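Local structure of uncharacterized protein conserved in bacteria with a cystatin-like fold (3FLJ) at residues A[25-30]-A[90-95]. The protein is of unknown function but has a cystatin-like fold, belongs to the SnoaL-like family and is found as an assembly of two small alpha+beta chains. Residues are numbered along the deposited sequence; the frame is centred on the assembly and turned at random.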
loop_
_atom_site.group_PDB
_atom_site.type_symbol
_atom_site.label_atom_id
_atom_site.label_comp_id
_atom_site.label_asym_id
_atom_site.label_seq_id
_atom_site.Cartn_x
_atom_site.Cartn_y
_atom_site.Cartn_z
ATOM N N ALA A 25 8.372 6.989 15.312
ATOM C CA ALA A 25 9.111 8.267 15.165
ATOM C C ALA A 25 10.571 8.022 14.711
ATOM O O ALA A 25 11.027 8.650 13.745
ATOM C CB ALA A 25 9.089 9.077 16.478
ATOM N N ARG A 26 11.256 7.085 15.391
ATOM C CA ARG A 26 12.656 6.742 15.071
ATOM C C ARG A 26 12.807 6.135 13.661
ATOM O O ARG A 26 13.762 6.448 12.945
ATOM C CB ARG A 26 13.258 5.824 16.160
ATOM C CG ARG A 26 14.752 5.445 16.009
ATOM C CD ARG A 26 15.689 6.642 15.790
ATOM N NE ARG A 26 17.091 6.222 15.733
ATOM C CZ ARG A 26 18.117 6.950 15.265
ATOM N NH1 ARG A 26 17.963 8.196 14.784
ATOM N NH2 ARG A 26 19.343 6.412 15.273
HETATM N N MSE A 27 11.865 5.285 13.276
HETATM C CA MSE A 27 11.834 4.643 11.953
HETATM C C MSE A 27 11.815 5.635 10.773
HETATM O O MSE A 27 12.457 5.373 9.755
HETATM C CB MSE A 27 10.600 3.732 11.902
HETATM C CG MSE A 27 10.327 2.996 10.681
HETATM SE SE MSE A 27 8.618 2.183 10.928
HETATM C CE MSE A 27 8.639 1.587 9.179
ATOM N N GLN A 28 11.077 6.744 10.921
ATOM C CA GLN A 28 10.950 7.768 9.860
ATOM C C GLN A 28 12.297 8.370 9.494
ATOM O O GLN A 28 12.673 8.386 8.318
ATOM C CB GLN A 28 9.996 8.885 10.265
ATOM C CG GLN A 28 8.559 8.449 10.329
ATOM C CD GLN A 28 7.667 9.516 10.930
ATOM O OE1 GLN A 28 7.043 9.297 11.970
ATOM N NE2 GLN A 28 7.636 10.688 10.305
ATOM N N GLU A 29 13.003 8.834 10.517
ATOM C CA GLU A 29 14.353 9.399 10.354
ATOM C C GLU A 29 15.460 8.429 9.863
ATOM O O GLU A 29 16.408 8.898 9.228
ATOM C CB GLU A 29 14.787 10.199 11.615
ATOM C CG GLU A 29 14.760 9.493 13.012
ATOM C CD GLU A 29 14.868 10.451 14.221
ATOM O OE1 GLU A 29 14.784 11.694 14.059
ATOM O OE2 GLU A 29 15.006 9.947 15.361
ATOM N N VAL A 30 15.289 7.113 10.070
ATOM C CA VAL A 30 16.294 6.067 9.758
ATOM C C VAL A 30 16.054 5.267 8.459
ATOM O O VAL A 30 17.017 5.006 7.724
ATOM C CB VAL A 30 16.414 5.086 10.980
ATOM C CG1 VAL A 30 17.253 3.863 10.675
ATOM C CG2 VAL A 30 16.984 5.818 12.175
ATOM N N TRP A 90 0.377 0.322 12.470
ATOM C CA TRP A 90 0.708 1.558 11.727
ATOM C C TRP A 90 0.817 1.374 10.214
ATOM O O TRP A 90 1.161 0.290 9.745
ATOM C CB TRP A 90 2.032 2.145 12.244
ATOM C CG TRP A 90 1.968 2.545 13.681
ATOM C CD1 TRP A 90 2.209 1.756 14.752
ATOM C CD2 TRP A 90 1.587 3.822 14.195
ATOM N NE1 TRP A 90 2.021 2.460 15.912
ATOM C CE2 TRP A 90 1.632 3.731 15.610
ATOM C CE3 TRP A 90 1.223 5.040 13.602
ATOM C CZ2 TRP A 90 1.335 4.816 16.448
ATOM C CZ3 TRP A 90 0.916 6.125 14.431
ATOM C CH2 TRP A 90 0.988 6.007 15.842
ATOM N N ALA A 91 0.506 2.446 9.477
ATOM C CA ALA A 91 0.620 2.508 8.010
ATOM C C ALA A 91 1.342 3.825 7.702
ATOM O O ALA A 91 0.791 4.899 7.984
ATOM C CB ALA A 91 -0.761 2.481 7.369
ATOM N N LEU A 92 2.587 3.737 7.224
ATOM C CA LEU A 92 3.401 4.908 6.882
ATOM C C LEU A 92 3.434 5.043 5.355
ATOM O O LEU A 92 4.115 4.280 4.658
ATOM C CB LEU A 92 4.821 4.820 7.446
ATOM C CG LEU A 92 5.021 4.822 8.962
ATOM C CD1 LEU A 92 4.621 3.502 9.573
ATOM C CD2 LEU A 92 6.495 5.176 9.333
ATOM N N GLU A 93 2.692 6.027 4.858
ATOM C CA GLU A 93 2.590 6.319 3.433
ATOM C C GLU A 93 3.790 7.146 2.995
ATOM O O GLU A 93 4.096 8.144 3.635
ATOM C CB GLU A 93 1.295 7.081 3.164
ATOM C CG GLU A 93 1.040 7.563 1.745
ATOM C CD GLU A 93 -0.168 8.466 1.711
ATOM O OE1 GLU A 93 -1.140 8.174 2.414
ATOM O OE2 GLU A 93 -0.150 9.476 1.024
ATOM N N PHE A 94 4.421 6.750 1.886
ATOM C CA PHE A 94 5.575 7.464 1.321
ATOM C C PHE A 94 5.483 7.662 -0.187
ATOM O O PHE A 94 4.684 7.000 -0.858
ATOM C CB PHE A 94 6.881 6.732 1.668
ATOM C CG PHE A 94 7.003 5.336 1.085
ATOM C CD1 PHE A 94 7.534 5.139 -0.200
ATOM C CD2 PHE A 94 6.626 4.218 1.830
ATOM C CE1 PHE A 94 7.673 3.838 -0.747
ATOM C CE2 PHE A 94 6.767 2.906 1.306
ATOM C CZ PHE A 94 7.289 2.718 0.012
ATOM N N GLN A 95 6.295 8.600 -0.675
ATOM C CA GLN A 95 6.502 8.857 -2.097
ATOM C C GLN A 95 8.019 8.876 -2.345
ATOM O O GLN A 95 8.799 9.305 -1.482
ATOM C CB GLN A 95 5.857 10.165 -2.530
ATOM C CG GLN A 95 5.837 10.362 -4.059
ATOM C CD GLN A 95 5.074 11.592 -4.522
ATOM O OE1 GLN A 95 4.336 12.215 -3.758
ATOM N NE2 GLN A 95 5.255 11.949 -5.791
#
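On strand 89-98 the carboxylate of Glu93 is gripped by two arginines, OE1 by Arg82 and OE2 by Arg81, while its neighbour Leu92 points the other way, onto Met27 and Gln28 of helix 22-31. No hydrogen bond joins 25-30 to 90-95; the contact is apolar and narrow, burying 120 Å² in all. Leu92 CD2 does the touching for the strand. Met27, a selenomethionine, meets this methyl tip to tip, with Met27 SE 4.0 Å from Leu92 CD2 and its terminal CE close behind. The selenium gets that far because Met27 has CG anti to the backbone N (chi1 179°) and stays extended beyond it. Gln28 comes in at a slant and uses its aliphatic part: Gln28 CG lies 4.0 Å from Leu92 CD2, and the amide beyond it turns away from the methyl. One leucine branch thus serves two consecutive helix residues, and the backbones stay well apart, 8.6 Å between Gln28 CA and Leu92 CA. Ala91 and Glu93, facing away from the helix, pack on the second subunit. In the wider fold Met27 and Leu92 both reach Ile109 of strand 101-111, while Gln28 touches Ile83 and Leu92 touches Tyr80 on strand 78-86. Helix 22-31 therefore lies against one face of the mixed sheet, consistent with the cystatin-like fold, where it meets strand 89-98 and the two antiparallel neighbours of that strand, 78-86 and 101-111.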